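Local coordinates for protein demethylmenaquinone Methyltransferase (PDB 1J3L) that belongs to the RraA-like family of compact alpha/beta proteins and assembles from three copies of one chain, at residues 2-7 / 146-151; 140-145 / 154-159; 16-21 / 133-138; 57-62 / 88-93; 23-28 / 108-113. All coordinates share one frame; numbering follows the deposited sequence.

Contact 1 (2-7 / 146-151)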
# COMPACT_ATOMS: atom_id res chain seq x y z
N GLU A 2 11.75 20.21 9.60
CA GLU A 2 12.99 20.76 9.06
C GLU A 2 13.03 20.58 7.54
O GLU A 2 11.99 20.63 6.89
CB GLU A 2 14.19 20.05 9.68
CG GLU A 2 14.27 18.58 9.36
CD GLU A 2 15.63 18.00 9.67
OE1 GLU A 2 15.99 17.93 10.86
OE2 GLU A 2 16.35 17.63 8.71
N ALA A 3 14.22 20.38 6.98
CA ALA A 3 14.36 20.16 5.55
C ALA A 3 13.21 19.31 5.04
O ALA A 3 12.60 18.56 5.80
CB ALA A 3 15.69 19.46 5.25
N ARG A 4 12.95 19.41 3.76
CA ARG A 4 11.89 18.64 3.20
C ARG A 4 12.23 18.27 1.79
O ARG A 4 13.01 18.94 1.08
CB ARG A 4 10.58 19.38 3.13
CG ARG A 4 9.71 19.22 4.34
CD ARG A 4 9.45 17.78 4.76
NE ARG A 4 8.03 17.41 4.77
CZ ARG A 4 7.04 18.19 5.21
NH1 ARG A 4 7.28 19.40 5.69
NH2 ARG A 4 5.78 17.75 5.17
N THR A 5 11.55 17.22 1.37
CA THR A 5 11.74 16.68 0.07
C THR A 5 11.07 17.65 -0.89
O THR A 5 11.66 17.98 -1.91
CB THR A 5 11.15 15.24 0.08
OG1 THR A 5 11.83 14.41 -0.86
CG2 THR A 5 9.66 15.30 -0.18
N THR A 6 9.85 18.09 -0.56
CA THR A 6 9.08 18.98 -1.41
C THR A 6 9.78 20.33 -1.63
O THR A 6 10.12 20.67 -2.75
CB THR A 6 7.65 19.18 -0.82
OG1 THR A 6 7.73 19.60 0.54
CG2 THR A 6 6.88 17.87 -0.88
N ASP A 7 10.01 21.08 -0.56
CA ASP A 7 10.67 22.38 -0.69
C ASP A 7 11.92 22.29 -1.55
O ASP A 7 12.06 23.01 -2.54
CB ASP A 7 11.09 22.94 0.68
CG ASP A 7 9.94 23.01 1.66
OD1 ASP A 7 8.79 23.11 1.20
OD2 ASP A 7 10.20 22.96 2.88
N ASP A 146 11.28 11.44 3.50
CA ASP A 146 10.21 11.80 4.42
C ASP A 146 8.88 11.27 3.89
O ASP A 146 8.85 10.53 2.91
CB ASP A 146 10.16 13.32 4.63
CG ASP A 146 9.87 14.08 3.35
OD1 ASP A 146 8.99 13.65 2.58
OD2 ASP A 146 10.52 15.13 3.13
N GLU A 147 7.78 11.64 4.55
CA GLU A 147 6.44 11.20 4.16
C GLU A 147 6.02 11.50 2.73
O GLU A 147 5.09 10.88 2.22
CB GLU A 147 5.40 11.80 5.11
CG GLU A 147 5.23 13.30 5.00
CD GLU A 147 6.17 14.08 5.92
OE1 GLU A 147 6.99 13.46 6.62
OE2 GLU A 147 6.07 15.33 5.94
N ASP A 148 6.67 12.46 2.07
CA ASP A 148 6.30 12.79 0.70
C ASP A 148 7.17 12.07 -0.32
O ASP A 148 7.01 12.26 -1.52
CB ASP A 148 6.38 14.30 0.45
CG ASP A 148 5.40 15.09 1.30
OD1 ASP A 148 4.19 14.78 1.27
OD2 ASP A 148 5.85 16.03 2.00
N GLY A 149 8.11 11.26 0.15
CA GLY A 149 8.96 10.54 -0.78
C GLY A 149 10.46 10.72 -0.60
O GLY A 149 10.94 11.10 0.46
N LEU A 150 11.20 10.44 -1.67
CA LEU A 150 12.66 10.53 -1.66
C LEU A 150 13.19 11.51 -2.68
O LEU A 150 12.82 11.46 -3.85
CB LEU A 150 13.27 9.16 -1.96
CG LEU A 150 12.68 7.92 -1.28
CD1 LEU A 150 13.41 6.68 -1.78
CD2 LEU A 150 12.81 8.04 0.21
N LEU A 151 14.08 12.39 -2.24
CA LEU A 151 14.70 13.37 -3.13
C LEU A 151 16.19 13.07 -3.23
O LEU A 151 16.88 12.95 -2.22
CB LEU A 151 14.48 14.79 -2.61
CG LEU A 151 14.98 15.91 -3.54
CD1 LEU A 151 14.16 15.92 -4.82
CD2 LEU A 151 14.88 17.25 -2.85
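A tight hairpin turn between strands 142-146 and 149-153 meets the start of helix 5-11 here, at a buried joint of the RraA-like fold. The turn is type I, from Asp146 to Gly149, and an Asx turn lies within it: Asp146 OD1 accepts from Asp148 N at 2.7 Å through its anti lone pair. The other oxygen serves the helix. With CG of Asp146 in the crowded position between backbone N and carbonyl carbon (chi1 61°), OD2 presents its syn lone pair to Thr5 N at 2.9 Å, a moderately bent bond. The Thr5 side chain wedges into the turn: CG2 packs on Asp148 CB at 3.5 Å, while OG1, anti to its own backbone N, rests on Leu151 CB at 3.2 Å. Arg4, at the N-cap position, folds back through bends at chi2 and chi3 and brings its guanidinium among three acids. NH2 makes a salt bridge to Glu147 OE2 at 2.6 Å, its hydrogen bond weak because of a 116° angle at the hydrogen; the bridges to Asp148 and Asp146 are long. Arg30 also bridges Glu147 OE2, and Asp148 OD1 accepts from Thr98 N of the second subunit. One carboxylate thus ties the turn to itself and to the helix start, and the acids probably offset the like charges of Arg4 and Arg30, which lie close together beside a subunit interface.

Contact 2 (140-145 / 154-159)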
# COMPACT_ATOMS: atom_id res chain seq x y z
N GLY A 140 27.29 8.80 -3.90
CA GLY A 140 27.81 10.14 -3.76
C GLY A 140 26.80 11.26 -3.84
O GLY A 140 27.15 12.42 -3.62
N SER A 141 25.56 10.93 -4.17
CA SER A 141 24.53 11.96 -4.25
C SER A 141 23.98 12.09 -2.84
O SER A 141 24.29 11.28 -1.97
CB SER A 141 23.42 11.54 -5.22
OG SER A 141 22.95 10.24 -4.90
N PHE A 142 23.17 13.12 -2.61
CA PHE A 142 22.58 13.34 -1.29
C PHE A 142 21.13 12.88 -1.34
O PHE A 142 20.38 13.22 -2.25
CB PHE A 142 22.63 14.83 -0.91
CG PHE A 142 22.21 15.11 0.51
CD1 PHE A 142 22.99 14.68 1.58
CD2 PHE A 142 21.05 15.82 0.78
CE1 PHE A 142 22.61 14.94 2.90
CE2 PHE A 142 20.66 16.09 2.09
CZ PHE A 142 21.44 15.65 3.15
N LEU A 143 20.73 12.07 -0.36
CA LEU A 143 19.36 11.59 -0.32
C LEU A 143 18.58 12.18 0.84
O LEU A 143 19.09 12.36 1.94
CB LEU A 143 19.33 10.06 -0.25
CG LEU A 143 17.94 9.40 -0.22
CD1 LEU A 143 18.03 7.96 -0.72
CD2 LEU A 143 17.39 9.44 1.20
N LEU A 144 17.32 12.48 0.56
CA LEU A 144 16.41 13.04 1.54
C LEU A 144 15.19 12.14 1.53
O LEU A 144 14.72 11.73 0.48
CB LEU A 144 16.03 14.47 1.14
CG LEU A 144 16.84 15.59 1.80
CD1 LEU A 144 16.93 16.79 0.88
CD2 LEU A 144 16.19 15.95 3.12
N ALA A 145 14.69 11.82 2.72
CA ALA A 145 13.53 10.95 2.81
C ALA A 145 12.56 11.39 3.88
O ALA A 145 12.95 11.68 5.02
CB ALA A 145 13.98 9.52 3.06
N PRO A 154 22.40 15.89 -6.63
CA PRO A 154 23.78 15.60 -7.05
C PRO A 154 24.78 15.80 -5.92
O PRO A 154 25.87 15.24 -5.93
CB PRO A 154 23.99 16.59 -8.20
CG PRO A 154 22.61 16.75 -8.77
CD PRO A 154 21.77 16.88 -7.52
N GLU A 155 24.38 16.62 -4.95
CA GLU A 155 25.17 16.91 -3.76
C GLU A 155 24.21 17.59 -2.78
O GLU A 155 23.13 18.03 -3.17
CB GLU A 155 26.36 17.82 -4.08
CG GLU A 155 26.02 19.27 -4.40
CD GLU A 155 27.25 20.19 -4.38
OE1 GLU A 155 28.16 20.01 -5.22
OE2 GLU A 155 27.31 21.09 -3.51
N PRO A 156 24.57 17.67 -1.49
CA PRO A 156 23.68 18.31 -0.51
C PRO A 156 23.33 19.75 -0.88
O PRO A 156 23.97 20.35 -1.74
CB PRO A 156 24.46 18.20 0.80
CG PRO A 156 25.89 18.22 0.34
CD PRO A 156 25.86 17.31 -0.86
N PRO A 157 22.28 20.31 -0.25
CA PRO A 157 21.83 21.69 -0.50
C PRO A 157 22.94 22.74 -0.41
O PRO A 157 23.66 22.81 0.58
CB PRO A 157 20.75 21.89 0.55
CG PRO A 157 20.15 20.53 0.67
CD PRO A 157 21.38 19.64 0.71
N SER A 158 23.05 23.56 -1.45
CA SER A 158 24.05 24.62 -1.52
C SER A 158 23.46 25.95 -1.05
O SER A 158 22.45 26.42 -1.59
CB SER A 158 24.57 24.78 -2.96
OG SER A 158 23.56 25.25 -3.84
N GLY A 159 24.09 26.55 -0.05
CA GLY A 159 23.60 27.81 0.48
C GLY A 159 23.58 28.96 -0.52
O GLY A 159 24.55 29.70 -0.66
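This is a surface packing contact in which the proline-rich tail after strand 149-153 folds back over the beginning of strand 142-146, the first strand of the antiparallel hairpin 142-146/149-153. It is carried by one aromatic ring and two prolines. Phe142 holds CG anti to its backbone N (chi1 -172°), which turns one face of the ring to the tail. Pro156 sits over that face, its CB displaced toward the rim, in a CH-pi contact with CB 4.0 Å from the centroid of the Phe142 ring and 18° off the normal. Phe142 CB also approaches Pro156 N, at 3.5 Å, so the phenylalanine meets both the N and the CB of the proline. Further along, Pro157 crosses the phenyl at about a right angle and touches Leu8 of helix 5-11 and Tyr12 in the loop just after it. At the other end the backbones draw together, Ser141 CA standing 3.9 Å from Pro154 O. Ser141 turns its hydroxyl elsewhere, bonding to Leu138 O. Glu155 points away from the strand, and its side chain comes within about 3 Å of a magnesium ion. The last apolar touch on the phenyl is that of Pro157, whose CD lies 3.8 Å from Phe142 CD2.

Contact 3 (16-21 / 133-138)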
# COMPACT_ATOMS: atom_id res chain seq x y z
N GLU A 16 16.37 14.30 -8.65
CA GLU A 16 15.55 13.18 -9.05
C GLU A 16 14.68 12.86 -7.85
O GLU A 16 15.10 13.05 -6.71
CB GLU A 16 16.42 11.97 -9.39
CG GLU A 16 17.08 12.04 -10.75
CD GLU A 16 16.12 11.70 -11.86
OE1 GLU A 16 15.10 12.41 -11.99
OE2 GLU A 16 16.38 10.72 -12.60
N ALA A 17 13.46 12.38 -8.09
CA ALA A 17 12.55 12.07 -7.00
C ALA A 17 11.81 10.75 -7.20
O ALA A 17 11.51 10.34 -8.32
CB ALA A 17 11.55 13.22 -6.82
N LEU A 18 11.53 10.08 -6.08
CA LEU A 18 10.80 8.83 -6.09
C LEU A 18 9.57 9.00 -5.21
O LEU A 18 9.63 9.63 -4.15
CB LEU A 18 11.68 7.69 -5.57
CG LEU A 18 12.72 7.16 -6.56
CD1 LEU A 18 13.61 6.13 -5.90
CD2 LEU A 18 12.00 6.55 -7.74
N PRO A 19 8.42 8.46 -5.65
CA PRO A 19 7.20 8.58 -4.85
C PRO A 19 7.34 7.72 -3.59
O PRO A 19 8.16 6.81 -3.53
CB PRO A 19 6.12 8.06 -5.80
CG PRO A 19 6.87 7.07 -6.65
CD PRO A 19 8.16 7.77 -6.92
N MSE A 20 6.54 8.04 -2.57
CA MSE A 20 6.58 7.29 -1.33
C MSE A 20 5.80 5.99 -1.48
O MSE A 20 4.70 5.86 -0.95
CB MSE A 20 6.01 8.14 -0.18
CG MSE A 20 6.10 7.47 1.20
SE MSE A 20 7.69 6.38 1.38
CE MSE A 20 9.02 7.76 1.27
N VAL A 21 6.38 5.05 -2.21
CA VAL A 21 5.77 3.75 -2.45
C VAL A 21 6.49 2.67 -1.63
O VAL A 21 6.38 1.47 -1.89
CB VAL A 21 5.81 3.39 -3.95
CG1 VAL A 21 5.03 4.42 -4.74
CG2 VAL A 21 7.25 3.34 -4.44
N LEU A 133 12.91 2.26 -10.18
CA LEU A 133 11.62 2.82 -10.58
C LEU A 133 11.86 4.00 -11.51
O LEU A 133 11.38 5.11 -11.26
CB LEU A 133 10.80 3.26 -9.37
CG LEU A 133 10.24 2.17 -8.44
CD1 LEU A 133 9.44 2.82 -7.32
CD2 LEU A 133 9.36 1.21 -9.23
N GLY A 134 12.61 3.75 -12.57
CA GLY A 134 12.91 4.77 -13.55
C GLY A 134 13.88 5.86 -13.13
O GLY A 134 14.29 6.67 -13.96
N VAL A 135 14.25 5.89 -11.86
CA VAL A 135 15.16 6.92 -11.38
C VAL A 135 16.56 6.38 -11.10
O VAL A 135 16.73 5.31 -10.52
CB VAL A 135 14.62 7.61 -10.12
CG1 VAL A 135 15.61 8.63 -9.62
CG2 VAL A 135 13.31 8.29 -10.45
N GLU A 136 17.56 7.15 -11.52
CA GLU A 136 18.95 6.78 -11.34
C GLU A 136 19.43 7.20 -9.95
O GLU A 136 19.24 8.34 -9.53
CB GLU A 136 19.81 7.47 -12.41
CG GLU A 136 21.31 7.25 -12.28
CD GLU A 136 22.12 7.97 -13.36
OE1 GLU A 136 22.08 9.22 -13.42
OE2 GLU A 136 22.80 7.27 -14.16
N VAL A 137 20.04 6.26 -9.23
CA VAL A 137 20.56 6.57 -7.90
C VAL A 137 22.07 6.43 -7.97
O VAL A 137 22.59 5.39 -8.34
CB VAL A 137 19.98 5.63 -6.84
CG1 VAL A 137 20.60 5.95 -5.49
CG2 VAL A 137 18.46 5.80 -6.78
N LEU A 138 22.76 7.51 -7.63
CA LEU A 138 24.21 7.52 -7.74
C LEU A 138 24.97 7.54 -6.43
O LEU A 138 24.60 8.24 -5.48
CB LEU A 138 24.66 8.71 -8.58
CG LEU A 138 24.23 8.82 -10.05
CD1 LEU A 138 24.65 10.17 -10.58
CD2 LEU A 138 24.87 7.71 -10.88
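Val135 stands at the centre of this contact, where the short strands 16-18 and 135-137 of the RraA-like fold cross as members of separate sheets, with an angle of 108° between their directions and axes 7.3 Å apart. Its two methyls divide the work. CG1, anti to the backbone N (chi1 178°), meets Glu16 CB at 3.4 Å and has the bent acidic chain folded around it as far as OE2. CG2 lies 3.5 Å from Leu18 CD2, closer than usual for two methyls, and also touches the carbonyl oxygen of Ala17. Glu16 and Leu18 each slide past the valine in the opposite direction to it, so the beta-branched side chain is held between the side chains of Glu16 and Leu18, two residues apart on one strand. The same CD2 of Leu18 reaches on to Leu133 CB at 3.9 Å. Beyond the strand, Val21 and Leu133 approach tip to tip.

In the next shell, backbone bonds from Glu16 to Leu152 and from Leu18 to Leu150 fasten strand 16-18 to strand 149-153, and Val135 itself also packs on Leu152. Strand 135-137 pairs with strand 130-132 through Val137 and Leu130. The second subunit also reaches this region, its Lys116 packing on Glu16 and Ala17, and its Leu68 on Val21. The tip-to-tip pair ends the row, with Val21 CG2 3.7 Å from Leu133 CD1.

Contact 4 (57-62 / 88-93)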
# COMPACT_ATOMS: atom_id res chain seq x y z
N GLY A 57 26.47 10.00 8.69
CA GLY A 57 25.91 10.90 7.69
C GLY A 57 25.66 10.27 6.33
O GLY A 57 25.68 10.95 5.31
N GLN A 58 25.42 8.96 6.30
CA GLN A 58 25.19 8.29 5.03
C GLN A 58 23.90 7.49 4.95
O GLN A 58 23.32 7.12 5.97
CB GLN A 58 26.37 7.36 4.71
CG GLN A 58 27.71 8.07 4.65
CD GLN A 58 28.89 7.12 4.72
OE1 GLN A 58 29.17 6.39 3.78
NE2 GLN A 58 29.57 7.11 5.86
N VAL A 59 23.45 7.25 3.73
CA VAL A 59 22.25 6.48 3.49
C VAL A 59 22.59 5.35 2.52
O VAL A 59 23.11 5.60 1.43
CB VAL A 59 21.15 7.35 2.86
CG1 VAL A 59 19.99 6.48 2.41
CG2 VAL A 59 20.67 8.36 3.86
N LEU A 60 22.30 4.12 2.90
CA LEU A 60 22.58 3.00 2.02
C LEU A 60 21.31 2.68 1.23
O LEU A 60 20.24 2.47 1.80
CB LEU A 60 23.04 1.77 2.81
CG LEU A 60 23.44 0.56 1.96
CD1 LEU A 60 24.75 0.88 1.25
CD2 LEU A 60 23.58 -0.69 2.83
N PHE A 61 21.44 2.67 -0.08
CA PHE A 61 20.33 2.37 -0.97
C PHE A 61 20.62 0.98 -1.53
O PHE A 61 21.57 0.80 -2.29
CB PHE A 61 20.27 3.41 -2.10
CG PHE A 61 18.92 3.53 -2.74
CD1 PHE A 61 18.31 2.43 -3.33
CD2 PHE A 61 18.26 4.74 -2.77
CE1 PHE A 61 17.06 2.55 -3.94
CE2 PHE A 61 17.01 4.86 -3.37
CZ PHE A 61 16.42 3.77 -3.96
N VAL A 62 19.80 0.01 -1.15
CA VAL A 62 19.98 -1.36 -1.61
C VAL A 62 18.99 -1.72 -2.70
O VAL A 62 17.78 -1.73 -2.48
CB VAL A 62 19.79 -2.37 -0.47
CG1 VAL A 62 20.10 -3.76 -0.96
CG2 VAL A 62 20.68 -2.00 0.70
N GLY A 88 20.31 5.98 7.54
CA GLY A 88 19.19 5.21 7.05
C GLY A 88 19.54 4.22 5.95
O GLY A 88 20.63 4.24 5.38
N VAL A 89 18.59 3.34 5.67
CA VAL A 89 18.73 2.32 4.64
C VAL A 89 17.45 2.32 3.80
O VAL A 89 16.34 2.35 4.33
CB VAL A 89 18.88 0.91 5.26
CG1 VAL A 89 19.32 -0.10 4.18
CG2 VAL A 89 19.86 0.95 6.42
N VAL A 90 17.61 2.31 2.48
CA VAL A 90 16.47 2.26 1.58
C VAL A 90 16.58 0.96 0.80
O VAL A 90 17.57 0.73 0.11
CB VAL A 90 16.44 3.42 0.60
CG1 VAL A 90 15.40 3.17 -0.46
CG2 VAL A 90 16.13 4.71 1.34
N VAL A 91 15.58 0.11 0.92
CA VAL A 91 15.62 -1.17 0.24
C VAL A 91 14.60 -1.32 -0.88
O VAL A 91 13.39 -1.31 -0.64
CB VAL A 91 15.41 -2.35 1.24
CG1 VAL A 91 15.52 -3.68 0.53
CG2 VAL A 91 16.44 -2.27 2.35
N HIS A 92 15.10 -1.44 -2.11
CA HIS A 92 14.21 -1.68 -3.23
C HIS A 92 14.11 -3.19 -3.19
O HIS A 92 14.81 -3.90 -3.92
CB HIS A 92 14.83 -1.26 -4.56
CG HIS A 92 13.90 -1.42 -5.72
ND1 HIS A 92 14.30 -1.95 -6.94
CD2 HIS A 92 12.59 -1.10 -5.86
CE1 HIS A 92 13.27 -1.95 -7.77
NE2 HIS A 92 12.22 -1.44 -7.14
N GLY A 93 13.27 -3.67 -2.28
CA GLY A 93 13.09 -5.09 -2.07
C GLY A 93 12.47 -5.29 -0.70
O GLY A 93 11.78 -4.39 -0.20
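Four backbone hydrogen bonds join strands 58-62 and 88-92 in parallel register. Leu60 N donates to Gly88 O at 3.0 Å, in the plane of that carbonyl. The three that follow are shorter: Val90 N to Leu60 O, Val62 N to Val90 O, and His92 N to Val62 O, the last at 2.7 Å. In all three the donor lies nearly along the C=O axis and the N-H points well at the oxygen. Thus Leu60 and Val62 on one strand, and Val90 on the other, use both their N-H and their C=O across the seam. CA-H...O contacts fill in between, such as Val89 CA to Leu60 O at 3.2 Å.

Side chains leave on two faces. On the face of Val59, Phe61 and Val90, the phenyl has CG anti to its backbone N (chi1 -158°) and lies beside the valine, pointing the same way; Val90 CG1 sits over the middle of the ring, 3.7 Å from the centroid of the Phe61 ring and 12° off the normal, a clear CH-pi contact. His92 CB comes to the ring edge. Leu130 and Val132 pack on the same phenyl. On the opposite face Val62 CG2 touches Val89 CG1 at 4.2 Å. With helix 75-83 connecting the two strands, the arrangement is a classical beta-alpha-beta crossover, set at the centre of the chain.

Contact 5 (23-28 / 108-113)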
# COMPACT_ATOMS: atom_id res chain seq x y z
N LYS A 23 7.34 1.19 2.36
CA LYS A 23 6.73 1.21 3.68
C LYS A 23 7.83 1.67 4.62
O LYS A 23 9.01 1.42 4.37
CB LYS A 23 6.24 -0.18 4.07
CG LYS A 23 5.27 -0.78 3.05
CD LYS A 23 4.44 -1.92 3.63
CE LYS A 23 3.56 -2.54 2.56
NZ LYS A 23 2.49 -3.42 3.13
N SER A 24 7.46 2.39 5.67
CA SER A 24 8.45 2.85 6.63
C SER A 24 8.50 1.83 7.76
O SER A 24 7.52 1.61 8.46
CB SER A 24 8.05 4.23 7.17
OG SER A 24 9.15 4.89 7.76
N PHE A 25 9.66 1.19 7.92
CA PHE A 25 9.83 0.18 8.95
C PHE A 25 10.73 0.62 10.11
O PHE A 25 10.69 0.04 11.19
CB PHE A 25 10.42 -1.10 8.33
CG PHE A 25 9.51 -1.80 7.35
CD1 PHE A 25 8.49 -2.62 7.79
CD2 PHE A 25 9.72 -1.67 5.98
CE1 PHE A 25 7.68 -3.31 6.88
CE2 PHE A 25 8.93 -2.34 5.06
CZ PHE A 25 7.90 -3.17 5.51
N GLY A 26 11.54 1.65 9.88
CA GLY A 26 12.45 2.12 10.92
C GLY A 26 11.82 3.05 11.94
O GLY A 26 10.66 3.42 11.82
N GLY A 27 12.59 3.42 12.96
CA GLY A 27 12.08 4.32 13.98
C GLY A 27 12.09 5.78 13.54
O GLY A 27 11.53 6.63 14.23
N ARG A 28 12.72 6.07 12.41
CA ARG A 28 12.77 7.44 11.90
C ARG A 28 11.97 7.55 10.60
O ARG A 28 12.26 6.83 9.64
CB ARG A 28 14.21 7.89 11.60
CG ARG A 28 15.17 7.82 12.77
CD ARG A 28 14.88 8.84 13.86
NE ARG A 28 15.88 8.73 14.92
CZ ARG A 28 15.86 9.43 16.05
NH1 ARG A 28 14.89 10.30 16.29
NH2 ARG A 28 16.82 9.24 16.96
N LEU A 108 14.31 3.38 7.75
CA LEU A 108 14.30 2.08 7.07
C LEU A 108 13.08 1.91 6.15
O LEU A 108 11.97 1.65 6.61
CB LEU A 108 14.34 0.94 8.09
CG LEU A 108 15.61 0.83 8.94
CD1 LEU A 108 15.46 -0.32 9.92
CD2 LEU A 108 16.82 0.61 8.03
N LEU A 109 13.31 2.04 4.85
CA LEU A 109 12.25 1.90 3.86
C LEU A 109 12.44 0.61 3.07
O LEU A 109 13.56 0.19 2.79
CB LEU A 109 12.25 3.08 2.88
CG LEU A 109 12.24 4.48 3.47
CD1 LEU A 109 12.16 5.54 2.35
CD2 LEU A 109 11.06 4.60 4.42
N ALA A 110 11.33 -0.01 2.72
CA ALA A 110 11.36 -1.23 1.94
C ALA A 110 10.00 -1.35 1.26
O ALA A 110 9.06 -0.65 1.63
CB ALA A 110 11.61 -2.42 2.84
N LEU A 111 9.91 -2.22 0.27
CA LEU A 111 8.65 -2.42 -0.44
C LEU A 111 7.73 -3.30 0.39
O LEU A 111 6.51 -3.18 0.31
CB LEU A 111 8.92 -3.06 -1.81
CG LEU A 111 9.72 -2.20 -2.80
CD1 LEU A 111 10.04 -3.00 -4.05
CD2 LEU A 111 8.94 -0.93 -3.13
N ALA A 112 8.33 -4.17 1.20
CA ALA A 112 7.55 -5.07 2.02
C ALA A 112 8.40 -5.91 2.94
O ALA A 112 9.62 -5.99 2.78
CB ALA A 112 6.70 -5.98 1.14
N ALA A 113 7.75 -6.53 3.91
CA ALA A 113 8.42 -7.44 4.82
C ALA A 113 8.15 -8.85 4.26
O ALA A 113 7.14 -9.08 3.59
CB ALA A 113 7.86 -7.30 6.25
O HOH W 1 11.97 4.45 8.68
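The Phe25 ring is approached at its edge, in plane, by Ala110 N, and Leu108 O also lies near the ring plane. Obliquely to the ring stand Ala110 CB, 3.5 Å from Phe25 CE2, and the backbone between Ala112 and Ala113, with Phe25 CZ 3.7 Å from Ala113 N. The phenyl reaches them because CG is anti to the carbonyl carbon (chi1 -66°), which swings the ring along the second segment. Next to it runs a short antiparallel ladder. Lys23 and Ala110 form a hydrogen-bonded pair, with Lys23 N to Ala110 O at 2.6 Å and Ala110 N to Lys23 O at 3.2 Å; Ser24 and Leu109 are the non-hydrogen-bonded pair. Leu108 O then takes Phe25 N at 2.7 Å and, weakly, Gly26 N. Where the chains part, a water accepts from Leu108 N at 2.7 Å and donates to Arg28 O at 2.6 Å, also bonding to Ser24 OG, so it bridges the strand and the loop. Through the backbone bonds strand 23-24 extends the sheet at strand 107-110, whose other neighbour is strand 88-92. Helix 98-101 packs on the phenyl through Thr98 and Leu101, Val95 of strand 94-95 joins them, and Met20 of the third subunit lies on Lys23.

In the fold
All five contacts reach one large mixed sheet. Contact 4 lies about 2 Å from the centre of the chain, and the others are arranged round it, their centres 10 to 16 Å from its own. Contact 5 joins it directly, since strands 88-92 and 107-110 are neighbours; contacts 1 and 2 share the hairpin 142-146/149-153, and strand 16-18 of contact 3 pairs with that hairpin's second strand. Contacts 2 and 5, about 21 Å apart between centres, lie on opposite sides of the chain's centre. Along the chain, contacts 1, 3, 5 and 4 close successively shorter loops, while contact 2 crosses contact 1. Contacts 1 and 3 border the second subunit, and contact 5 the third, so the sheet that fills the core also reaches both neighbours.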